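Local atomic coordinates of putative uncharacterized protein (Bacteroides thetaiotaomicron, PDB entry 2RBK), a protein that probably works as a magnesium-dependent phosphatase of the haloacid dehalogenase superfamily, and here holds magnesium and a vanadate that mimics a phosphoryl-transfer intermediate. Residues A[173-176]-A[177-180]; A[153-156]-A[157-160]; A[138-141]-A[142-146]; A[201-204]-A[205-208]; A[13-16]-A[17-20]. One frame throughout, in Å; residues are numbered along the deposited sequence. Where two conformers were deposited one is given.

Interaction 1: A[173-176]-A[177-180]; sequences RWYP and AFAD. With VN4 (oxido(dioxo)vanadium), chain C.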
loop_
_atom_site.group_PDB
_atom_site.type_symbol
_atom_site.label_atom_id
_atom_site.label_comp_id
_atom_site.label_asym_id
_atom_site.label_seq_id
_atom_site.Cartn_x
_atom_site.Cartn_y
_atom_site.Cartn_z
ATOM N N ARG A 173 2.317 8.180 2.740
ATOM C CA ARG A 173 2.758 7.376 3.928
ATOM C C ARG A 173 1.643 6.443 4.472
ATOM O O ARG A 173 0.466 6.776 4.563
ATOM C CB ARG A 173 3.194 8.204 5.105
ATOM C CG ARG A 173 4.193 9.282 4.903
ATOM C CD ARG A 173 4.751 10.063 6.095
ATOM N NE ARG A 173 5.729 11.019 5.528
ATOM C CZ ARG A 173 6.978 11.025 5.794
ATOM N NH1 ARG A 173 7.463 10.195 6.716
ATOM N NH2 ARG A 173 7.828 11.871 5.208
ATOM N N TRP A 174 2.063 5.207 4.876
ATOM C CA TRP A 174 1.312 4.273 5.647
ATOM C C TRP A 174 1.799 3.976 7.044
ATOM O O TRP A 174 1.189 3.330 7.816
ATOM C CB TRP A 174 1.126 2.951 4.890
ATOM C CG TRP A 174 2.323 2.226 4.370
ATOM C CD1 TRP A 174 2.989 2.455 3.169
ATOM C CD2 TRP A 174 3.018 1.131 4.990
ATOM N NE1 TRP A 174 4.005 1.607 3.017
ATOM C CE2 TRP A 174 4.062 0.763 4.089
ATOM C CE3 TRP A 174 2.870 0.414 6.159
ATOM C CZ2 TRP A 174 4.969 -0.277 4.316
ATOM C CZ3 TRP A 174 3.748 -0.624 6.408
ATOM C CH2 TRP A 174 4.746 -0.945 5.511
ATOM N N TYR A 175 2.962 4.556 7.322
ATOM C CA TYR A 175 3.588 4.423 8.613
ATOM C C TYR A 175 4.397 5.703 8.892
ATOM O O TYR A 175 4.951 6.191 7.864
ATOM C CB TYR A 175 4.484 3.173 8.695
ATOM C CG TYR A 175 4.936 2.799 10.069
ATOM C CD1 TYR A 175 4.080 2.077 10.907
ATOM C CD2 TYR A 175 6.187 3.156 10.557
ATOM C CE1 TYR A 175 4.471 1.718 12.184
ATOM C CE2 TYR A 175 6.580 2.810 11.817
ATOM C CZ TYR A 175 5.714 2.080 12.623
ATOM O OH TYR A 175 6.136 1.763 13.885
ATOM N N PRO A 176 4.490 6.255 10.067
ATOM C CA PRO A 176 5.147 7.595 10.151
ATOM C C PRO A 176 6.639 7.652 9.867
ATOM O O PRO A 176 7.325 8.677 9.571
ATOM C CB PRO A 176 4.783 7.997 11.608
ATOM C CG PRO A 176 3.693 7.080 12.008
ATOM C CD PRO A 176 3.909 5.734 11.334
ATOM N N ALA A 177 7.419 6.560 9.962
ATOM C CA ALA A 177 8.843 6.876 9.830
ATOM C C ALA A 177 9.445 6.998 8.439
ATOM O O ALA A 177 10.652 7.269 8.217
ATOM C CB ALA A 177 9.576 5.738 10.551
ATOM N N PHE A 178 8.628 6.827 7.416
ATOM C CA PHE A 178 9.106 6.762 6.036
ATOM C C PHE A 178 7.969 7.070 5.097
ATOM O O PHE A 178 6.825 7.090 5.524
ATOM C CB PHE A 178 9.627 5.367 5.786
ATOM C CG PHE A 178 8.632 4.210 5.944
ATOM C CD1 PHE A 178 7.880 3.795 4.860
ATOM C CD2 PHE A 178 8.464 3.522 7.166
ATOM C CE1 PHE A 178 6.993 2.730 4.990
ATOM C CE2 PHE A 178 7.581 2.451 7.303
ATOM C CZ PHE A 178 6.850 2.066 6.190
ATOM N N ALA A 179 8.296 7.269 3.836
ATOM C CA ALA A 179 7.305 7.551 2.805
ATOM C C ALA A 179 7.599 6.672 1.593
ATOM O O ALA A 179 8.742 6.295 1.380
ATOM C CB ALA A 179 7.323 9.032 2.421
ATOM N N ASP A 180 6.586 6.459 0.755
ATOM C CA ASP A 180 6.726 5.788 -0.516
ATOM C C ASP A 180 6.594 6.802 -1.644
ATOM O O ASP A 180 5.634 7.583 -1.659
ATOM C CB ASP A 180 5.638 4.730 -0.706
ATOM C CG ASP A 180 5.722 3.537 0.224
ATOM O OD1 ASP A 180 6.838 3.115 0.608
ATOM O OD2 ASP A 180 4.593 3.012 0.513
HETATM V V VN4 C . -0.694 -0.548 3.391
HETATM O O1 VN4 C . -0.732 -2.192 3.139
HETATM O O2 VN4 C . -0.815 0.114 5.017
HETATM O O3 VN4 C . 0.083 0.662 2.248
HETATM O O HOH W 1 6.428 0.273 1.053
HETATM O O HOH W 2 4.781 5.299 5.011
HETATM O O HOH W 3 1.370 -1.013 3.588
#

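Interaction 2: A[153-156]-A[157-160]; sequences FITE and EEEK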
loop_
_atom_site.group_PDB
_atom_site.type_symbol
_atom_site.label_atom_id
_atom_site.label_comp_id
_atom_site.label_asym_id
_atom_site.label_seq_id
_atom_site.Cartn_x
_atom_site.Cartn_y
_atom_site.Cartn_z
ATOM N N PHE A 153 13.526 6.994 4.347
ATOM C CA PHE A 153 13.208 7.093 5.759
ATOM C C PHE A 153 13.430 8.552 6.152
ATOM O O PHE A 153 14.406 8.946 6.803
ATOM C CB PHE A 153 14.076 6.114 6.572
ATOM C CG PHE A 153 13.562 4.714 6.452
ATOM C CD1 PHE A 153 13.737 4.062 5.229
ATOM C CD2 PHE A 153 12.876 4.000 7.423
ATOM C CE1 PHE A 153 13.271 2.781 5.059
ATOM C CE2 PHE A 153 12.407 2.700 7.264
ATOM C CZ PHE A 153 12.580 2.094 6.024
ATOM N N ILE A 154 12.499 9.423 5.688
ATOM C CA ILE A 154 12.562 10.896 5.890
ATOM C C ILE A 154 11.370 11.355 6.674
ATOM O O ILE A 154 10.279 10.815 6.537
ATOM C CB ILE A 154 12.628 11.620 4.523
ATOM C CG1 ILE A 154 11.495 11.256 3.558
ATOM C CG2 ILE A 154 14.030 11.361 3.946
ATOM C CD1 ILE A 154 11.518 12.068 2.292
ATOM N N THR A 155 11.609 12.396 7.491
ATOM C CA THR A 155 10.533 13.068 8.195
ATOM C C THR A 155 9.712 13.919 7.215
ATOM O O THR A 155 10.153 14.156 6.103
ATOM C CB THR A 155 11.073 14.008 9.297
ATOM O OG1 THR A 155 11.852 15.041 8.631
ATOM C CG2 THR A 155 11.967 13.374 10.326
ATOM N N GLU A 156 8.576 14.485 7.699
ATOM C CA GLU A 156 7.778 15.444 6.884
ATOM C C GLU A 156 8.617 16.672 6.562
ATOM O O GLU A 156 8.540 17.190 5.446
ATOM C CB GLU A 156 6.498 15.712 7.642
ATOM C CG GLU A 156 5.566 14.505 7.760
ATOM C CD GLU A 156 4.196 14.984 8.207
ATOM O OE1 GLU A 156 3.579 15.789 7.479
ATOM O OE2 GLU A 156 3.727 14.538 9.255
ATOM N N GLU A 157 9.431 17.172 7.540
ATOM C CA GLU A 157 10.299 18.325 7.275
ATOM C C GLU A 157 11.277 17.980 6.154
ATOM O O GLU A 157 11.491 18.747 5.229
ATOM C CB GLU A 157 11.008 18.707 8.580
ATOM C CG GLU A 157 12.157 19.660 8.567
ATOM C CD GLU A 157 12.504 19.976 10.006
ATOM O OE1 GLU A 157 12.318 21.084 10.486
ATOM O OE2 GLU A 157 12.974 19.030 10.697
ATOM N N GLU A 158 11.918 16.803 6.219
ATOM C CA GLU A 158 12.851 16.443 5.130
ATOM C C GLU A 158 12.161 16.214 3.832
ATOM O O GLU A 158 12.689 16.532 2.782
ATOM C CB GLU A 158 13.641 15.209 5.567
ATOM C CG GLU A 158 14.627 15.506 6.680
ATOM C CD GLU A 158 15.173 14.263 7.372
ATOM O OE1 GLU A 158 14.514 13.175 7.358
ATOM O OE2 GLU A 158 16.278 14.403 8.001
ATOM N N GLU A 159 10.962 15.661 3.859
ATOM C CA GLU A 159 10.153 15.531 2.655
ATOM C C GLU A 159 10.005 16.893 2.007
ATOM O O GLU A 159 10.183 16.974 0.826
ATOM C CB GLU A 159 8.820 14.880 2.995
ATOM C CG GLU A 159 7.768 14.863 1.907
ATOM C CD GLU A 159 6.456 14.277 2.392
ATOM O OE1 GLU A 159 6.416 13.528 3.399
ATOM O OE2 GLU A 159 5.393 14.541 1.770
ATOM N N LYS A 160 9.652 17.960 2.768
ATOM C CA LYS A 160 9.491 19.268 2.133
ATOM C C LYS A 160 10.810 19.799 1.589
ATOM O O LYS A 160 10.837 20.493 0.573
ATOM C CB LYS A 160 8.801 20.273 3.081
ATOM C CG LYS A 160 7.411 19.870 3.574
ATOM C CD LYS A 160 6.461 19.482 2.470
ATOM C CE LYS A 160 5.006 19.358 2.751
ATOM N NZ LYS A 160 4.105 19.215 1.573
HETATM O O HOH W 4 14.916 10.921 9.150
HETATM O O HOH W 5 13.630 16.522 10.133
#

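Interaction 3: A[138-141]-A[142-146]; sequences SFEE and ASNKE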
loop_
_atom_site.group_PDB
_atom_site.type_symbol
_atom_site.label_atom_id
_atom_site.label_comp_id
_atom_site.label_asym_id
_atom_site.label_seq_id
_atom_site.Cartn_x
_atom_site.Cartn_y
_atom_site.Cartn_z
ATOM N N SER A 138 24.866 -0.083 -2.699
ATOM C CA SER A 138 25.270 1.303 -2.593
ATOM C C SER A 138 24.244 2.228 -3.186
ATOM O O SER A 138 23.510 1.895 -4.117
ATOM C CB SER A 138 26.628 1.540 -3.240
ATOM O OG SER A 138 26.470 1.430 -4.665
ATOM N N PHE A 139 24.247 3.490 -2.713
ATOM C CA PHE A 139 23.436 4.522 -3.327
ATOM C C PHE A 139 23.798 4.700 -4.791
ATOM O O PHE A 139 22.924 4.970 -5.610
ATOM C CB PHE A 139 23.554 5.850 -2.602
ATOM C CG PHE A 139 22.661 6.014 -1.394
ATOM C CD1 PHE A 139 23.154 6.058 -0.111
ATOM C CD2 PHE A 139 21.280 6.138 -1.577
ATOM C CE1 PHE A 139 22.298 6.257 0.934
ATOM C CE2 PHE A 139 20.453 6.355 -0.522
ATOM C CZ PHE A 139 20.976 6.395 0.768
ATOM N N GLU A 140 25.087 4.591 -5.124
ATOM C CA GLU A 140 25.507 4.719 -6.497
ATOM C C GLU A 140 24.825 3.688 -7.377
ATOM O O GLU A 140 24.256 3.993 -8.444
ATOM C CB GLU A 140 27.040 4.675 -6.629
ATOM C CG GLU A 140 27.490 4.954 -8.041
ATOM C CD GLU A 140 27.387 6.402 -8.444
ATOM O OE1 GLU A 140 26.366 6.813 -9.039
ATOM O OE2 GLU A 140 28.390 7.117 -8.137
ATOM N N GLU A 141 24.884 2.451 -6.933
ATOM C CA GLU A 141 24.247 1.417 -7.749
ATOM C C GLU A 141 22.747 1.635 -7.824
ATOM O O GLU A 141 22.125 1.489 -8.886
ATOM C CB GLU A 141 24.483 0.045 -7.137
ATOM C CG GLU A 141 25.773 -0.554 -7.423
ATOM C CD GLU A 141 25.956 -2.026 -7.079
ATOM O OE1 GLU A 141 24.964 -2.763 -6.808
ATOM O OE2 GLU A 141 27.091 -2.433 -7.054
ATOM N N ALA A 142 22.110 1.932 -6.708
ATOM C CA ALA A 142 20.661 2.224 -6.713
ATOM C C ALA A 142 20.276 3.339 -7.628
ATOM O O ALA A 142 19.204 3.340 -8.324
ATOM C CB ALA A 142 20.248 2.557 -5.290
ATOM N N SER A 143 21.102 4.368 -7.699
ATOM C CA SER A 143 20.725 5.551 -8.457
ATOM C C SER A 143 20.643 5.243 -9.949
ATOM O O SER A 143 20.064 6.078 -10.664
ATOM C CB SER A 143 21.801 6.575 -8.051
ATOM O OG SER A 143 22.931 6.461 -8.900
ATOM N N ASN A 144 21.159 4.119 -10.382
ATOM C CA ASN A 144 21.160 3.750 -11.782
ATOM C C ASN A 144 20.124 2.710 -12.176
ATOM O O ASN A 144 20.074 2.331 -13.368
ATOM C CB ASN A 144 22.568 3.231 -12.208
ATOM C CG ASN A 144 23.540 4.419 -12.105
ATOM O OD1 ASN A 144 23.146 5.522 -12.563
ATOM N ND2 ASN A 144 24.714 4.135 -11.578
ATOM N N LYS A 145 19.332 2.209 -11.284
ATOM C CA LYS A 145 18.329 1.183 -11.474
ATOM C C LYS A 145 17.064 1.774 -12.082
ATOM O O LYS A 145 16.757 2.926 -11.893
ATOM C CB LYS A 145 17.962 0.559 -10.106
ATOM C CG LYS A 145 19.152 -0.233 -9.451
ATOM C CD LYS A 145 18.721 -0.792 -8.105
ATOM C CE LYS A 145 19.781 -1.706 -7.497
ATOM N NZ LYS A 145 19.654 -3.073 -8.071
ATOM N N GLU A 146 16.314 0.917 -12.731
ATOM C CA GLU A 146 14.964 1.241 -13.145
ATOM C C GLU A 146 14.038 1.006 -11.924
ATOM O O GLU A 146 13.730 -0.147 -11.591
ATOM C CB GLU A 146 14.667 0.427 -14.388
ATOM C CG GLU A 146 15.704 0.594 -15.491
ATOM C CD GLU A 146 16.071 1.953 -16.047
ATOM O OE1 GLU A 146 15.104 2.720 -16.298
ATOM O OE2 GLU A 146 17.263 2.335 -16.306
HETATM O O HOH W 6 22.947 -3.883 -7.467
#

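Interaction 4: A[201-204]-A[205-208]; sequences IKLE and ETMS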
loop_
_atom_site.group_PDB
_atom_site.type_symbol
_atom_site.label_atom_id
_atom_site.label_comp_id
_atom_site.label_asym_id
_atom_site.label_seq_id
_atom_site.Cartn_x
_atom_site.Cartn_y
_atom_site.Cartn_z
ATOM N N ILE A 201 -15.725 -3.677 -14.242
ATOM C CA ILE A 201 -16.450 -3.151 -13.084
ATOM C C ILE A 201 -16.481 -1.643 -13.161
ATOM O O ILE A 201 -15.494 -1.046 -13.564
ATOM C CB ILE A 201 -15.826 -3.714 -11.799
ATOM C CG1 ILE A 201 -16.052 -5.219 -11.728
ATOM C CG2 ILE A 201 -16.321 -3.011 -10.553
ATOM C CD1 ILE A 201 -15.349 -5.949 -10.595
ATOM N N LYS A 202 -17.609 -1.030 -12.780
ATOM C CA LYS A 202 -17.696 0.395 -12.772
ATOM C C LYS A 202 -17.223 0.979 -11.447
ATOM O O LYS A 202 -17.323 0.326 -10.403
ATOM C CB LYS A 202 -19.138 0.869 -13.013
ATOM C CG LYS A 202 -19.770 0.404 -14.297
ATOM C CD LYS A 202 -19.042 0.840 -15.508
ATOM C CE LYS A 202 -18.875 2.238 -15.919
ATOM N NZ LYS A 202 -18.509 2.211 -17.407
ATOM N N LEU A 203 -16.720 2.220 -11.513
ATOM C CA LEU A 203 -16.256 2.870 -10.269
ATOM C C LEU A 203 -17.375 2.919 -9.233
ATOM O O LEU A 203 -17.128 2.809 -8.007
ATOM C CB LEU A 203 -15.769 4.276 -10.593
ATOM C CG LEU A 203 -15.083 4.993 -9.419
ATOM C CD1 LEU A 203 -13.844 4.265 -8.972
ATOM C CD2 LEU A 203 -14.767 6.439 -9.836
ATOM N N GLU A 204 -18.611 3.063 -9.687
ATOM C CA GLU A 204 -19.745 3.175 -8.779
ATOM C C GLU A 204 -20.036 1.869 -8.067
ATOM O O GLU A 204 -20.900 1.838 -7.158
ATOM C CB GLU A 204 -20.951 3.695 -9.601
ATOM C CG GLU A 204 -20.867 5.063 -10.234
ATOM C CD GLU A 204 -19.698 5.385 -11.159
ATOM O OE1 GLU A 204 -19.548 4.484 -12.052
ATOM O OE2 GLU A 204 -18.964 6.424 -10.804
ATOM N N GLU A 205 -19.338 0.781 -8.382
ATOM C CA GLU A 205 -19.485 -0.551 -7.802
ATOM C C GLU A 205 -18.302 -0.933 -6.931
ATOM O O GLU A 205 -18.063 -2.118 -6.670
ATOM C CB GLU A 205 -19.686 -1.559 -8.935
ATOM C CG GLU A 205 -20.897 -1.330 -9.809
ATOM C CD GLU A 205 -20.928 -2.153 -11.104
ATOM O OE1 GLU A 205 -22.059 -2.534 -11.503
ATOM O OE2 GLU A 205 -19.879 -2.451 -11.795
ATOM N N THR A 206 -17.503 0.046 -6.471
ATOM C CA THR A 206 -16.293 -0.213 -5.705
ATOM C C THR A 206 -16.434 0.191 -4.241
ATOM O O THR A 206 -17.152 1.146 -3.907
ATOM C CB THR A 206 -15.094 0.529 -6.307
ATOM O OG1 THR A 206 -15.287 1.943 -6.283
ATOM C CG2 THR A 206 -14.841 0.063 -7.737
ATOM N N MET A 207 -15.677 -0.476 -3.387
ATOM C CA MET A 207 -15.570 -0.145 -1.977
ATOM C C MET A 207 -14.111 -0.310 -1.574
ATOM O O MET A 207 -13.493 -1.335 -1.899
ATOM C CB MET A 207 -16.453 -1.070 -1.146
ATOM C CG MET A 207 -16.479 -0.757 0.358
ATOM S SD MET A 207 -17.607 -1.812 1.281
ATOM C CE MET A 207 -19.177 -1.116 0.763
ATOM N N SER A 208 -13.577 0.650 -0.839
ATOM C CA SER A 208 -12.187 0.592 -0.378
ATOM C C SER A 208 -12.148 0.685 1.150
ATOM O O SER A 208 -13.066 1.220 1.791
ATOM C CB SER A 208 -11.366 1.702 -1.015
ATOM O OG SER A 208 -11.868 2.958 -0.622
#

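Interaction 5: A[13-16]-A[17-20]; sequences LVSF and ETHR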
loop_
_atom_site.group_PDB
_atom_site.type_symbol
_atom_site.label_atom_id
_atom_site.label_comp_id
_atom_site.label_asym_id
_atom_site.label_seq_id
_atom_site.Cartn_x
_atom_site.Cartn_y
_atom_site.Cartn_z
ATOM N N LEU A 13 -6.123 -4.971 7.055
ATOM C CA LEU A 13 -6.228 -6.423 7.182
ATOM C C LEU A 13 -5.373 -6.966 8.322
ATOM O O LEU A 13 -5.852 -7.792 9.064
ATOM C CB LEU A 13 -5.805 -7.132 5.865
ATOM C CG LEU A 13 -6.746 -6.880 4.695
ATOM C CD1 LEU A 13 -6.101 -7.476 3.426
ATOM C CD2 LEU A 13 -8.109 -7.479 4.924
ATOM N N VAL A 14 -4.131 -6.529 8.424
ATOM C CA VAL A 14 -3.155 -7.033 9.403
ATOM C C VAL A 14 -2.959 -6.012 10.493
ATOM O O VAL A 14 -2.593 -4.867 10.243
ATOM C CB VAL A 14 -1.814 -7.358 8.701
ATOM C CG1 VAL A 14 -0.775 -7.864 9.762
ATOM C CG2 VAL A 14 -1.960 -8.362 7.634
ATOM N N SER A 15 -3.198 -6.445 11.747
ATOM C CA SER A 15 -3.045 -5.594 12.894
ATOM C C SER A 15 -1.604 -5.213 13.160
ATOM O O SER A 15 -0.746 -6.096 13.197
ATOM C CB SER A 15 -3.588 -6.353 14.095
ATOM O OG SER A 15 -3.292 -5.649 15.294
ATOM N N PHE A 16 -1.316 -3.955 13.452
ATOM C CA PHE A 16 0.017 -3.538 13.843
ATOM C C PHE A 16 0.319 -4.046 15.244
ATOM O O PHE A 16 1.480 -4.208 15.605
ATOM C CB PHE A 16 0.153 -2.022 13.830
ATOM C CG PHE A 16 0.339 -1.416 12.484
ATOM C CD1 PHE A 16 1.494 -1.583 11.772
ATOM C CD2 PHE A 16 -0.663 -0.632 11.874
ATOM C CE1 PHE A 16 1.680 -0.981 10.518
ATOM C CE2 PHE A 16 -0.413 -0.071 10.669
ATOM C CZ PHE A 16 0.710 -0.211 9.928
ATOM N N GLU A 17 -0.715 -4.245 16.041
ATOM C CA GLU A 17 -0.498 -4.638 17.458
ATOM C C GLU A 17 -0.259 -6.130 17.578
ATOM O O GLU A 17 0.612 -6.531 18.367
ATOM C CB GLU A 17 -1.652 -4.033 18.268
ATOM C CG GLU A 17 -1.719 -2.497 18.269
ATOM C CD GLU A 17 -2.332 -1.766 17.099
ATOM O OE1 GLU A 17 -3.181 -2.257 16.295
ATOM O OE2 GLU A 17 -1.921 -0.578 16.933
ATOM N N THR A 18 -0.957 -6.957 16.793
ATOM C CA THR A 18 -0.765 -8.375 16.862
ATOM C C THR A 18 0.063 -8.917 15.712
ATOM O O THR A 18 0.539 -10.047 15.744
ATOM C CB THR A 18 -2.089 -9.144 16.847
ATOM O OG1 THR A 18 -2.653 -9.012 15.545
ATOM C CG2 THR A 18 -3.140 -8.632 17.853
ATOM N N HIS A 19 0.211 -8.229 14.602
ATOM C CA HIS A 19 0.833 -8.685 13.385
ATOM C C HIS A 19 0.083 -9.842 12.716
ATOM O O HIS A 19 0.643 -10.611 11.945
ATOM C CB HIS A 19 2.320 -9.016 13.550
ATOM C CG HIS A 19 2.989 -7.814 14.176
ATOM N ND1 HIS A 19 3.146 -6.599 13.536
ATOM C CD2 HIS A 19 3.485 -7.685 15.450
ATOM C CE1 HIS A 19 3.757 -5.772 14.398
ATOM N NE2 HIS A 19 3.981 -6.401 15.571
ATOM N N ARG A 20 -1.218 -9.987 12.986
ATOM C CA ARG A 20 -2.077 -10.981 12.457
ATOM C C ARG A 20 -3.362 -10.384 11.874
ATOM O O ARG A 20 -3.793 -9.305 12.265
ATOM C CB ARG A 20 -2.451 -12.032 13.537
ATOM C CG ARG A 20 -1.215 -12.630 14.229
ATOM C CD ARG A 20 -0.395 -13.434 13.231
ATOM N NE ARG A 20 -1.147 -14.520 12.543
ATOM C CZ ARG A 20 -1.216 -15.764 12.943
ATOM N NH1 ARG A 20 -0.582 -16.195 14.039
ATOM N NH2 ARG A 20 -1.934 -16.597 12.210
HETATM O O HOH W 7 -3.402 -1.940 13.667
#

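Interaction 1: A[173-176]-A[177-180]
The indole of W174 lies between the edge of F178 and the bound vanadate. On one face sits a water, 3.0 Å above the ring plane and over its centre; this water is bound to vanadium. The opposite face receives the edge of F178, with F178 CZ 3.5 Å from W174 CZ2. The stack is T-shaped, the planes at 86°. At the indole edge, W174 NE1 gives a weak hydrogen bond to D180 OD2 (2.9 Å). D180 OD2 is also held by N69, and OD1 by T151. The F178 ring has Y175 O over one face. Its CE2 also meets Y175 CB at 3.5 Å. F178 CG lies between its backbone N and carbonyl carbon (chi1 60°), which turns the ring back over the loop. A face of the R173 guanidinium is covered by A179 CB, 3.9 Å from R173 CZ; the group is salt-bridged to E159. A water accepts from Y175 N (3.0 Å) and donates to F178 O. Residues Y175 to F178 form a type I beta turn between strands 170-172 and 180-182. W174 belongs to the vanadate pocket, consistent with a cap loop that C2-type haloacid dehalogenase enzymes bring over the active site.

Interaction 2: A[153-156]-A[157-160]
T155 and E158 form a capping box at the start of helix 156-162. T155 is the N-cap. Its OG1 stands between the backbone N and the carbonyl carbon (chi1 63°), where it can accept from E158 N at 3.0 Å. The reciprocal bond runs from T155 N to E158 OE1, also 3.0 Å and nearly straight. E158 reaches it with CG beside its own backbone N and the chain extended beyond, laying CG against T155 OG1. The amide meets OE1 on the anti side of the carboxylate, 26° out of its plane. A water donates to this same OE1 and to F153 O, so the carboxylate oxygen is gripped more than once. The helix then takes up its regular bonds, E159 N to T155 O and K160 N to E156 O. I154 supplies the apolar part, its CD1 reaching to within 3.7 Å of E159 CA. The acid of E159 turns elsewhere, to a salt bridge with R173. On the outer side, a second water sits 2.8 Å from T155 OG1 and donates to E157 OE2 at 2.7 Å.

Interaction 3: A[138-141]-A[142-146]
S138 and A142 make an i to i+4 contact at the start of the short helix 139-143. The helix packs on strands 104-107 and 112-115 and on helix 87-100. S138 is the N-cap: its OG accepts from E141 N at 2.9 Å. A142 N donates to S138 O, 2.9 Å away and nearly along the C=O axis. A142 CB rests against both S138 O and F139 O, and its methyl also touches F106 and C115 of the sheet. The F139 side chain packs on helix 87-100 and the same strands. Toward the C-terminal end, S143 N still makes the i to i+4 bond to F139 O at 2.8 Å. N144 N then reaches back only three residues, to E141 O at 3.2 Å, from well above the carbonyl plane (59° out of it). In the conformer given, K145 lays CG 3.5 Å from E141 O, while its NZ goes on to a salt bridge with E108. The hydroxyl of S143 turns back on the helix. OG lies between its backbone N and carbonyl carbon (chi1 88°), and it donates to E140 O at 2.8 Å. The same OG is 3.5 Å from E140 OE1, whose chain bends back at chi2.

Interaction 4: A[201-204]-A[205-208]
E205 OE2 accepts from K202 N at 2.9 Å in a nearly straight bond (173°). The amide comes in on the anti side of the carboxylate, 31° out of its plane. E205 CG lies beside its own backbone N, and the chain then runs out extended, which brings OE2 back to K202. The other oxygen, OE1, points to K3, outside this turn, in a long and weak ion pair. T206 OG1 donates to L203 O at 2.7 Å, in the carbonyl plane and on a lone pair. The same hydroxyl accepts from A223 N, so it is used in both directions.

Backbone bonds close the turn. E205 N donates to K202 O at 2.9 Å, and T206 N to L203 O at 3.2 Å. L203 O therefore takes two donors from one residue. T206 CG2 adds a methyl-to-carbonyl contact with K202 O. An alanine in place of E205 would probably leave K202 N without its carboxylate acceptor and I201 CG2 without the carboxylate beside it.

Apolar contacts are few. I201 CG2 lies 4.0 Å from E205 CB and 4.4 Å from T206 CG2. The L203 side chain touches I192 and I196 of helix 188-199.

The segment is the helix-to-strand turn that leads from helix 188-199, through a 3-10 turn, into strand 206-210. That strand lies parallel to 4-7 and 224-227 in the central sheet, as in the Rossmann-like core of haloacid dehalogenase enzymes.

Interaction 5: A[13-16]-A[17-20]
S15 turns its side chain onto the residues that follow it. CB meets T18 OG1 at 3.2 Å and R20 O at 3.5 Å. OG, anti to the backbone N (chi1 172°), accepts from T18 N at 3.1 Å. E17 N also reaches S15 OG, in a weak bond. The hydroxyl has a further hydrogen bond to D247. The backbone of S15 is held at both ends: S15 N donates to R20 O at 3.0 Å, and H19 N donates to S15 O at 2.7 Å. T18 adds an ST turn, its OG1 accepting from R20 N. The segment follows strand 4-7 and precedes helix 23-34, where haloacid dehalogenase enzymes carry the squiggle and flap; F16 places its ring beside D10 and D211 of the magnesium site. The imidazole of H19 turns one face to F16 O, with H19 CE1 nearest at 3.0 Å. The ring also makes T-shaped stacks with H130 and F128. Replacing H19 with an alanine would probably leave F16 O without its ring cover and take the stacking partner from H130 and F128. A water accepts from F16 N and, in the E17 conformer given, donates to E17 OE1 at 2.7 Å.

Interactions 1 and 5 flank the active site. The side chain of W174 comes within about 4 Å of magnesium and that of F16 within about 5 Å. The two loops touch, with Y175 CD1 3.9 Å from F16 CE1. Interaction 2 adjoins interaction 1, centres 10 Å apart: R173 NH2 forms a 2.8 Å salt bridge with E159 OE1, joining the pocket loop to helix 156-162. Interaction 3 does not touch the others; its nearest atoms are about 8 Å from interaction 2 and about 12 Å from interaction 1. Interaction 4 is on the opposite side of the chain's centre from interaction 1, with centres 27 Å apart. Its strand, 206-210, runs directly to D211 at the metal.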